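Local coordinates for protein catalase A (Saccharomyces cerevisiae, PDB 1A4E) that uses heme to convert hydrogen peroxide into water and oxygen, probably protecting the cell from peroxide made by peroxisomal oxidases, at residues F63-V68 with K298-E303; K89-F94 with K116-E121; Y263-T268 with K284-G289. All coordinates share one frame; numbering follows the deposited sequence.

Interaction 1: F63-V68 with K298-E303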
# COMPACT_ATOMS: atom_id res chain seq x y z
N PHE B 63 -26.23 2.36 13.39
CA PHE B 63 -27.13 1.66 12.48
C PHE B 63 -28.57 1.98 12.84
O PHE B 63 -28.87 2.38 13.97
CB PHE B 63 -26.95 0.14 12.56
CG PHE B 63 -25.58 -0.35 12.10
CD1 PHE B 63 -25.35 -0.58 10.74
CD2 PHE B 63 -24.57 -0.56 13.04
CE1 PHE B 63 -24.09 -1.02 10.32
CE2 PHE B 63 -23.31 -1.00 12.61
CZ PHE B 63 -23.08 -1.24 11.26
N GLY B 64 -29.46 1.80 11.87
CA GLY B 64 -30.88 2.02 12.06
C GLY B 64 -31.65 1.59 10.84
O GLY B 64 -31.29 0.62 10.18
N TYR B 65 -32.73 2.31 10.53
CA TYR B 65 -33.53 2.01 9.35
C TYR B 65 -34.23 3.24 8.81
O TYR B 65 -34.41 4.25 9.50
CB TYR B 65 -34.60 0.94 9.67
CG TYR B 65 -35.62 1.32 10.74
CD1 TYR B 65 -35.36 1.05 12.08
CD2 TYR B 65 -36.81 1.95 10.37
CE1 TYR B 65 -36.28 1.41 13.06
CE2 TYR B 65 -37.74 2.32 11.34
CZ TYR B 65 -37.47 2.05 12.68
OH TYR B 65 -38.38 2.42 13.64
N PHE B 66 -34.60 3.14 7.53
CA PHE B 66 -35.42 4.11 6.86
C PHE B 66 -36.77 3.43 6.70
O PHE B 66 -36.84 2.26 6.34
CB PHE B 66 -34.85 4.45 5.48
CG PHE B 66 -35.78 5.32 4.64
CD1 PHE B 66 -35.86 6.71 4.85
CD2 PHE B 66 -36.59 4.73 3.66
CE1 PHE B 66 -36.72 7.49 4.09
CE2 PHE B 66 -37.45 5.52 2.90
CZ PHE B 66 -37.53 6.90 3.11
N GLU B 67 -37.86 4.15 6.98
CA GLU B 67 -39.21 3.62 6.80
C GLU B 67 -39.97 4.56 5.88
O GLU B 67 -39.96 5.77 6.09
CB GLU B 67 -39.93 3.55 8.14
CG GLU B 67 -41.24 2.76 8.03
CD GLU B 67 -42.03 2.68 9.33
OE1 GLU B 67 -41.51 2.18 10.32
OE2 GLU B 67 -43.18 3.11 9.34
N VAL B 68 -40.63 4.04 4.83
CA VAL B 68 -41.46 4.86 3.95
C VAL B 68 -42.76 5.17 4.68
O VAL B 68 -43.39 4.27 5.24
CB VAL B 68 -41.79 4.10 2.64
CG1 VAL B 68 -42.63 4.98 1.73
CG2 VAL B 68 -40.50 3.72 1.94
N LYS B 298 -38.98 8.21 7.26
CA LYS B 298 -38.23 8.44 8.49
C LYS B 298 -36.89 7.72 8.53
O LYS B 298 -36.76 6.64 7.97
CB LYS B 298 -38.93 7.93 9.74
CG LYS B 298 -40.41 8.21 9.91
CD LYS B 298 -40.72 8.74 11.30
CE LYS B 298 -40.12 10.14 11.51
NZ LYS B 298 -40.87 10.88 12.50
N ILE B 299 -35.91 8.31 9.21
CA ILE B 299 -34.67 7.61 9.50
C ILE B 299 -34.62 7.53 11.02
O ILE B 299 -34.67 8.55 11.70
CB ILE B 299 -33.45 8.40 8.94
CG1 ILE B 299 -33.46 8.31 7.41
CG2 ILE B 299 -32.14 7.84 9.52
CD1 ILE B 299 -32.37 9.14 6.71
N VAL B 300 -34.59 6.32 11.59
CA VAL B 300 -34.44 6.12 13.03
C VAL B 300 -33.08 5.44 13.24
O VAL B 300 -32.75 4.49 12.53
CB VAL B 300 -35.56 5.20 13.60
CG1 VAL B 300 -35.42 5.09 15.12
CG2 VAL B 300 -36.92 5.76 13.26
N LEU B 301 -32.25 5.93 14.16
CA LEU B 301 -31.00 5.26 14.47
C LEU B 301 -31.18 4.61 15.84
O LEU B 301 -31.35 5.27 16.86
CB LEU B 301 -29.85 6.27 14.49
CG LEU B 301 -29.52 7.00 13.19
CD1 LEU B 301 -28.36 7.92 13.46
CD2 LEU B 301 -29.16 6.03 12.08
N ASN B 302 -31.18 3.28 15.84
CA ASN B 302 -31.50 2.52 17.04
C ASN B 302 -30.50 1.44 17.45
O ASN B 302 -30.81 0.62 18.32
CB ASN B 302 -32.88 1.89 16.83
CG ASN B 302 -32.96 0.86 15.71
OD1 ASN B 302 -32.04 0.63 14.93
ND2 ASN B 302 -34.12 0.21 15.63
N GLU B 303 -29.31 1.44 16.86
CA GLU B 303 -28.31 0.42 17.14
C GLU B 303 -26.89 0.95 17.06
O GLU B 303 -26.47 1.54 16.07
CB GLU B 303 -28.47 -0.72 16.14
CG GLU B 303 -27.69 -1.97 16.50
CD GLU B 303 -27.62 -3.00 15.37
OE1 GLU B 303 -28.64 -3.31 14.76
OE2 GLU B 303 -26.52 -3.48 15.10

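Interaction 2: K89-F94 with K116-E121. With HEM (protoporphyrin IX containing Fe), chain I.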
# COMPACT_ATOMS: atom_id res chain seq x y z
N LYS B 89 -32.60 -1.23 5.97
CA LYS B 89 -31.57 -1.02 6.98
C LYS B 89 -30.56 0.03 6.49
O LYS B 89 -30.31 0.16 5.29
CB LYS B 89 -30.88 -2.35 7.27
CG LYS B 89 -29.87 -2.24 8.41
CD LYS B 89 -29.04 -3.50 8.59
CE LYS B 89 -27.82 -3.17 9.42
NZ LYS B 89 -27.00 -4.34 9.63
N CYS B 90 -30.04 0.83 7.42
CA CYS B 90 -29.05 1.82 7.06
C CYS B 90 -27.95 1.99 8.09
O CYS B 90 -28.03 1.48 9.21
CB CYS B 90 -29.76 3.15 6.83
SG CYS B 90 -30.40 3.95 8.31
N LEU B 91 -26.88 2.68 7.69
CA LEU B 91 -25.76 3.03 8.55
C LEU B 91 -25.49 4.50 8.32
O LEU B 91 -25.34 4.95 7.19
CB LEU B 91 -24.49 2.22 8.18
CG LEU B 91 -23.12 2.72 8.70
CD1 LEU B 91 -23.00 2.62 10.21
CD2 LEU B 91 -22.05 1.89 8.05
N THR B 92 -25.38 5.29 9.39
CA THR B 92 -25.09 6.71 9.27
C THR B 92 -23.77 7.03 9.92
O THR B 92 -23.49 6.52 11.01
CB THR B 92 -26.23 7.54 9.93
OG1 THR B 92 -27.42 7.26 9.21
CG2 THR B 92 -25.96 9.03 9.90
N ARG B 93 -22.93 7.83 9.26
CA ARG B 93 -21.74 8.34 9.90
C ARG B 93 -21.88 9.86 9.89
O ARG B 93 -22.17 10.49 8.87
CB ARG B 93 -20.42 7.97 9.16
CG ARG B 93 -19.26 8.11 10.15
CD ARG B 93 -17.86 7.66 9.73
NE ARG B 93 -17.27 8.70 8.95
CZ ARG B 93 -16.28 9.49 9.36
NH1 ARG B 93 -15.66 9.43 10.53
NH2 ARG B 93 -15.98 10.49 8.58
N PHE B 94 -21.79 10.41 11.10
CA PHE B 94 -21.78 11.85 11.33
C PHE B 94 -20.34 12.29 11.50
O PHE B 94 -19.53 11.52 12.01
CB PHE B 94 -22.51 12.19 12.58
CG PHE B 94 -23.97 11.81 12.60
CD1 PHE B 94 -24.90 12.54 11.85
CD2 PHE B 94 -24.39 10.76 13.42
CE1 PHE B 94 -26.25 12.22 11.92
CE2 PHE B 94 -25.75 10.46 13.48
CZ PHE B 94 -26.68 11.18 12.74
N LYS B 116 -25.94 5.13 4.42
CA LYS B 116 -25.86 4.02 3.50
C LYS B 116 -27.11 3.18 3.69
O LYS B 116 -27.40 2.75 4.80
CB LYS B 116 -24.64 3.17 3.82
CG LYS B 116 -24.49 1.95 2.92
CD LYS B 116 -23.23 1.16 3.25
CE LYS B 116 -21.99 2.02 3.11
NZ LYS B 116 -21.84 2.42 1.73
N PHE B 117 -27.84 2.93 2.61
CA PHE B 117 -29.07 2.16 2.65
C PHE B 117 -28.79 0.87 1.93
O PHE B 117 -28.29 0.86 0.80
CB PHE B 117 -30.20 2.90 1.93
CG PHE B 117 -30.54 4.27 2.49
CD1 PHE B 117 -31.39 4.37 3.60
CD2 PHE B 117 -30.01 5.42 1.89
CE1 PHE B 117 -31.72 5.63 4.10
CE2 PHE B 117 -30.35 6.67 2.40
CZ PHE B 117 -31.20 6.78 3.50
N TYR B 118 -29.13 -0.24 2.57
CA TYR B 118 -28.91 -1.56 2.01
C TYR B 118 -30.19 -1.97 1.31
O TYR B 118 -31.01 -2.71 1.87
CB TYR B 118 -28.58 -2.54 3.13
CG TYR B 118 -27.33 -2.17 3.90
CD1 TYR B 118 -26.06 -2.43 3.37
CD2 TYR B 118 -27.45 -1.56 5.15
CE1 TYR B 118 -24.92 -2.07 4.09
CE2 TYR B 118 -26.32 -1.20 5.87
CZ TYR B 118 -25.06 -1.46 5.34
OH TYR B 118 -23.94 -1.12 6.05
N THR B 119 -30.38 -1.49 0.08
CA THR B 119 -31.61 -1.80 -0.64
C THR B 119 -31.50 -3.06 -1.51
O THR B 119 -30.40 -3.58 -1.75
CB THR B 119 -32.05 -0.58 -1.52
OG1 THR B 119 -31.45 -0.74 -2.80
CG2 THR B 119 -31.63 0.77 -0.95
N GLU B 120 -32.64 -3.54 -2.02
CA GLU B 120 -32.70 -4.72 -2.89
C GLU B 120 -32.11 -4.46 -4.27
O GLU B 120 -32.00 -5.40 -5.06
CB GLU B 120 -34.12 -5.16 -3.10
CG GLU B 120 -34.91 -5.28 -1.82
CD GLU B 120 -36.39 -5.03 -2.05
OE1 GLU B 120 -36.73 -3.98 -2.61
OE2 GLU B 120 -37.19 -5.88 -1.67
N GLU B 121 -31.78 -3.20 -4.59
CA GLU B 121 -31.15 -2.83 -5.85
C GLU B 121 -29.75 -2.30 -5.59
O GLU B 121 -29.21 -1.46 -6.32
CB GLU B 121 -31.99 -1.76 -6.52
CG GLU B 121 -33.40 -2.19 -6.87
CD GLU B 121 -34.29 -1.06 -7.37
OE1 GLU B 121 -34.27 0.05 -6.82
OE2 GLU B 121 -35.02 -1.29 -8.33
CHA HEM I . -16.11 13.04 2.52
CHB HEM I . -14.53 14.71 -1.68
CHC HEM I . -17.96 18.04 -1.62
CHD HEM I . -20.10 15.69 1.99
C1A HEM I . -15.28 13.31 1.45
C2A HEM I . -14.15 12.48 1.07
C3A HEM I . -13.76 12.90 -0.16
C4A HEM I . -14.62 14.00 -0.51
CMA HEM I . -12.69 12.30 -1.05
CAA HEM I . -13.58 11.32 1.86
CBA HEM I . -14.07 10.03 1.25
CGA HEM I . -13.56 8.77 1.93
O1A HEM I . -12.36 8.63 2.16
O2A HEM I . -14.39 7.92 2.21
C1B HEM I . -15.35 15.75 -2.05
C2B HEM I . -15.15 16.55 -3.24
C3B HEM I . -16.07 17.58 -3.18
C4B HEM I . -16.82 17.35 -1.95
CMB HEM I . -14.09 16.25 -4.28
CAB HEM I . -16.29 18.65 -4.05
CBB HEM I . -15.77 18.83 -5.42
C1C HEM I . -18.87 17.68 -0.65
C2C HEM I . -20.20 18.23 -0.54
C3C HEM I . -20.84 17.53 0.44
C4C HEM I . -19.88 16.55 0.93
CMC HEM I . -20.75 19.35 -1.42
CAC HEM I . -22.16 17.64 0.86
CBC HEM I . -23.29 17.46 -0.02
C1D HEM I . -19.18 14.77 2.47
C2D HEM I . -19.41 13.90 3.59
C3D HEM I . -18.28 13.18 3.75
C4D HEM I . -17.36 13.60 2.73
CMD HEM I . -20.68 13.78 4.42
CAD HEM I . -18.00 12.17 4.85
CBD HEM I . -18.41 10.75 4.51
CGD HEM I . -18.14 9.84 5.69
O1D HEM I . -18.72 10.05 6.75
O2D HEM I . -17.35 8.91 5.58
NA HEM I . -15.58 14.23 0.46
NB HEM I . -16.38 16.23 -1.28
NC HEM I . -18.69 16.62 0.22
ND HEM I . -17.92 14.57 1.93
FE HEM I . -17.13 15.44 0.36
O HOH W 1 -32.48 -3.75 4.16

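Interaction 3: Y263-T268 with K284-G289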
# COMPACT_ATOMS: atom_id res chain seq x y z
N TYR B 263 -37.91 14.75 3.70
CA TYR B 263 -38.78 15.48 2.79
C TYR B 263 -38.01 15.76 1.51
O TYR B 263 -36.79 15.68 1.49
CB TYR B 263 -39.19 16.86 3.30
CG TYR B 263 -39.93 16.90 4.62
CD1 TYR B 263 -39.21 17.02 5.81
CD2 TYR B 263 -41.32 16.84 4.63
CE1 TYR B 263 -39.89 17.07 7.03
CE2 TYR B 263 -42.01 16.89 5.85
CZ TYR B 263 -41.28 16.99 7.04
OH TYR B 263 -41.96 17.01 8.24
N ILE B 264 -38.73 16.07 0.42
CA ILE B 264 -38.09 16.49 -0.82
C ILE B 264 -38.80 17.71 -1.40
O ILE B 264 -39.97 17.99 -1.10
CB ILE B 264 -38.10 15.38 -1.92
CG1 ILE B 264 -39.51 14.91 -2.23
CG2 ILE B 264 -37.20 14.24 -1.45
CD1 ILE B 264 -39.58 13.97 -3.45
N GLN B 265 -38.06 18.47 -2.21
CA GLN B 265 -38.59 19.56 -3.01
C GLN B 265 -38.42 19.08 -4.44
O GLN B 265 -37.34 18.63 -4.82
CB GLN B 265 -37.80 20.83 -2.87
CG GLN B 265 -37.98 21.57 -1.57
CD GLN B 265 -37.03 22.75 -1.50
OE1 GLN B 265 -35.82 22.55 -1.51
NE2 GLN B 265 -37.50 24.00 -1.47
N THR B 266 -39.49 19.10 -5.23
CA THR B 266 -39.39 18.72 -6.62
C THR B 266 -39.61 19.92 -7.53
O THR B 266 -40.13 20.96 -7.13
CB THR B 266 -40.41 17.62 -6.95
OG1 THR B 266 -41.70 18.07 -6.56
CG2 THR B 266 -40.07 16.34 -6.24
N MET B 267 -39.19 19.73 -8.78
CA MET B 267 -39.18 20.79 -9.77
C MET B 267 -39.04 20.17 -11.15
O MET B 267 -38.29 19.22 -11.32
CB MET B 267 -38.00 21.71 -9.48
CG MET B 267 -37.96 22.92 -10.34
SD MET B 267 -36.45 23.86 -10.14
CE MET B 267 -36.74 24.54 -8.54
N THR B 268 -39.77 20.68 -12.14
CA THR B 268 -39.60 20.21 -13.51
C THR B 268 -38.51 21.01 -14.22
O THR B 268 -37.95 21.97 -13.69
CB THR B 268 -40.93 20.32 -14.30
OG1 THR B 268 -41.31 21.70 -14.34
CG2 THR B 268 -42.01 19.46 -13.66
N LYS B 284 -26.97 27.84 -3.93
CA LYS B 284 -28.34 28.35 -3.95
C LYS B 284 -29.33 27.36 -3.37
O LYS B 284 -29.22 26.16 -3.58
CB LYS B 284 -28.79 28.65 -5.38
CG LYS B 284 -27.96 29.63 -6.19
CD LYS B 284 -28.06 31.06 -5.68
CE LYS B 284 -27.19 31.94 -6.55
NZ LYS B 284 -25.79 31.67 -6.30
N VAL B 285 -30.32 27.87 -2.61
CA VAL B 285 -31.42 27.06 -2.12
C VAL B 285 -32.67 27.43 -2.91
O VAL B 285 -32.79 28.52 -3.47
CB VAL B 285 -31.71 27.30 -0.61
CG1 VAL B 285 -30.48 26.89 0.15
CG2 VAL B 285 -32.04 28.74 -0.27
N TRP B 286 -33.58 26.47 -2.99
CA TRP B 286 -34.86 26.64 -3.65
C TRP B 286 -35.86 27.16 -2.62
O TRP B 286 -35.92 26.65 -1.49
CB TRP B 286 -35.39 25.30 -4.19
CG TRP B 286 -34.55 24.60 -5.25
CD1 TRP B 286 -33.42 25.13 -5.83
CD2 TRP B 286 -34.86 23.36 -5.75
NE1 TRP B 286 -33.01 24.23 -6.68
CE2 TRP B 286 -33.82 23.17 -6.68
CE3 TRP B 286 -35.84 22.39 -5.56
CZ2 TRP B 286 -33.76 21.99 -7.43
CZ3 TRP B 286 -35.78 21.21 -6.32
CH2 TRP B 286 -34.75 21.02 -7.24
N PRO B 287 -36.67 28.18 -2.95
CA PRO B 287 -37.67 28.77 -2.05
C PRO B 287 -38.76 27.77 -1.68
O PRO B 287 -39.29 27.07 -2.55
CB PRO B 287 -38.18 29.97 -2.81
CG PRO B 287 -37.18 30.18 -3.93
CD PRO B 287 -36.76 28.77 -4.28
N GLN B 288 -39.09 27.65 -0.39
CA GLN B 288 -40.12 26.70 0.03
C GLN B 288 -41.57 27.14 -0.16
O GLN B 288 -42.48 26.32 -0.05
CB GLN B 288 -39.90 26.35 1.50
CG GLN B 288 -38.67 25.47 1.61
CD GLN B 288 -38.33 25.04 3.02
OE1 GLN B 288 -39.19 24.91 3.90
NE2 GLN B 288 -37.05 24.79 3.25
N GLY B 289 -41.79 28.43 -0.46
CA GLY B 289 -43.13 28.93 -0.74
C GLY B 289 -43.66 28.30 -2.02
O GLY B 289 -44.70 27.63 -2.03
O HOH W 2 -33.50 23.88 -1.61

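Interaction 1: F63-V68 with K298-E303
Tyr65 lies against Val300 and Asn302 across an antiparallel strand pair. From CB, the first torsion (61°) sets CG in the crowded position between the backbone N and the carbonyl carbon, which turns the ring toward the partner strand. CD1 and then CE1 meet the amide of Asn302, whose ND2 sits at the ring edge, 3.6 Å from CE1. CE1 and CZ run under Val300 CB, a CH-pi contact 4.1 Å from the ring centroid and displaced toward the rim. At the tip, OH is 3.7 Å from Val300 CG2. In the backbone of the same pair, Tyr65 N bonds to Val300 O at 3.0 Å and Val300 N to Tyr65 O at 2.9 Å; Glu67 and Lys298 form a second such hydrogen-bonded pair. At the other end Glu303 and, weakly, Asn302 both turn their N-H toward Phe63 O, a classic beta bulge. The opposite face is apolar: Phe66 CD1 comes edge-on to Ile299 CG1 at 3.9 Å, and both side chains rest on Val262 of the strand 259-267. The tips of Lys298 and Glu67 turn away, to Asp222 and Arg87, and Arg87 also makes a cation-pi contact with Tyr65. Buried hydrocarbon thus makes up the Phe66 and Ile299 face, while the Tyr65 and Val300 face mixes apolar packing with the charged chains of Glu67 and Lys298, Asn302 reaching the ring edge.

Interaction 2: K89-F94 with K116-E121
Leu91 and Lys116 bond through both backbone groups, Leu91 N to Lys116 O at 2.9 Å and Lys116 N to Leu91 O at 2.8 Å, on antiparallel strands whose axes run 165° apart. A further bond, from Tyr118 N to Lys89 O, is nearly straight, and a water spans Lys89 N and Tyr118 O next to it. The Tyr118 ring lies along the partner strand: CG stands anti to its own carbonyl carbon (chi1 -60°), which brings CD2 to 3.3 Å from Lys89 O and carries OH to 4.0 Å from Leu91 CB. That hydroxyl has its polar partner in Val358 O. Lys116 lays its CG over a face of the Tyr118 ring, and its NZ reaches Ala316 O and a salt bridge with Asp125. On the other face of the sheet Cys90 CB packs on Phe117 CD1 at 3.8 Å.

Farther along strand 87-95, Arg93 leaves the strand pair for the heme. Its chain bends at chi3, and the guanidinium meets a propionate edge-on: NE gives a bond to heme O1D of 3.0 Å, backed by weak ones from NE to O2D and from NH2 to O1D. NH2 also binds the backbone O of His56, an active-site residue. A leucine at Arg93 would probably leave this propionate without its cationic mate and the His56 carbonyl without this donor. A positive guanidinium here is likely to offset the propionate's negative charge, tying the cofactor's edge to a strand whose other end is held by buried backbone bonds.

Interaction 3: Y263-T268 with K284-G289
Met267 and Trp286 reach toward each other tip to tip, the methionine methyl ending over the indole. Met267 has CG anti to its backbone N and stays extended through chi2; the bend at chi3 (-72°) then folds CE onto the ring face. CE sits 3.7 Å from the centroid of the Trp286 six-membered ring, close to the normal, and SD is 4.3 Å from the same centroid, also over the face. The pair is therefore a CH-pi and a Met-aromatic contact at once. Trp286 presents its ring this way with CG anti to its carbonyl carbon (chi1 -62°). The far edge of the indole meets the strand itself: CZ3 is 3.4 Å from Gln265 O, near the ring plane, and CE3 is 3.7 Å from Gln265 CB.

Strand 259-267 belongs to the antiparallel beta-barrel of the catalase fold, and 284-289 is part of the loop that leads on to its neighbouring strand 294-303. The indole of that loop also rests on Tyr214 and Gln216 of strand 212-221, so one ring packs on two adjacent strands.

Gln265 slides past Trp286 in the opposite direction, its chain extended beyond CG. Its NE2 bonds to Trp286 O at 3.1 Å, well aligned at the hydrogen (167°) and in the plane of the side-chain amide, yet arriving from well above the carbonyl plane. NE2 also bonds, more strongly, to Phe291 O. OE1 accepts from His218 and from a water 2.7 Å away, which in turn accepts from Trp286 N. Partners at both ends of the amide fix which way round it lies, while Gln288 CG packs against NE2 at 3.6 Å, the two glutamine side chains crossing at about a right angle.

In the fold
All three contacts involve one antiparallel sheet, the beta-barrel of the catalase fold, though 284-289 is loop. Interactions 1 and 2 are neighbours, their centres about 9 Å apart: strands 59-68 and 87-95 pair with each other, Gly64 N probably bonding to Cys90 O, and Phe66 packs on Phe117. Interaction 3 lies about 24 Å from the centre of either and touches neither, although its strand 259-267 adjoins strand 294-303 of interaction 1. Along the chain, interaction 1 closes a long loop inside which interactions 2 and 3 follow in series. Early and late strands are thereby brought together, with Arg93 of interaction 2 reaching the heme and interaction 3 tying a connecting loop to the sheet.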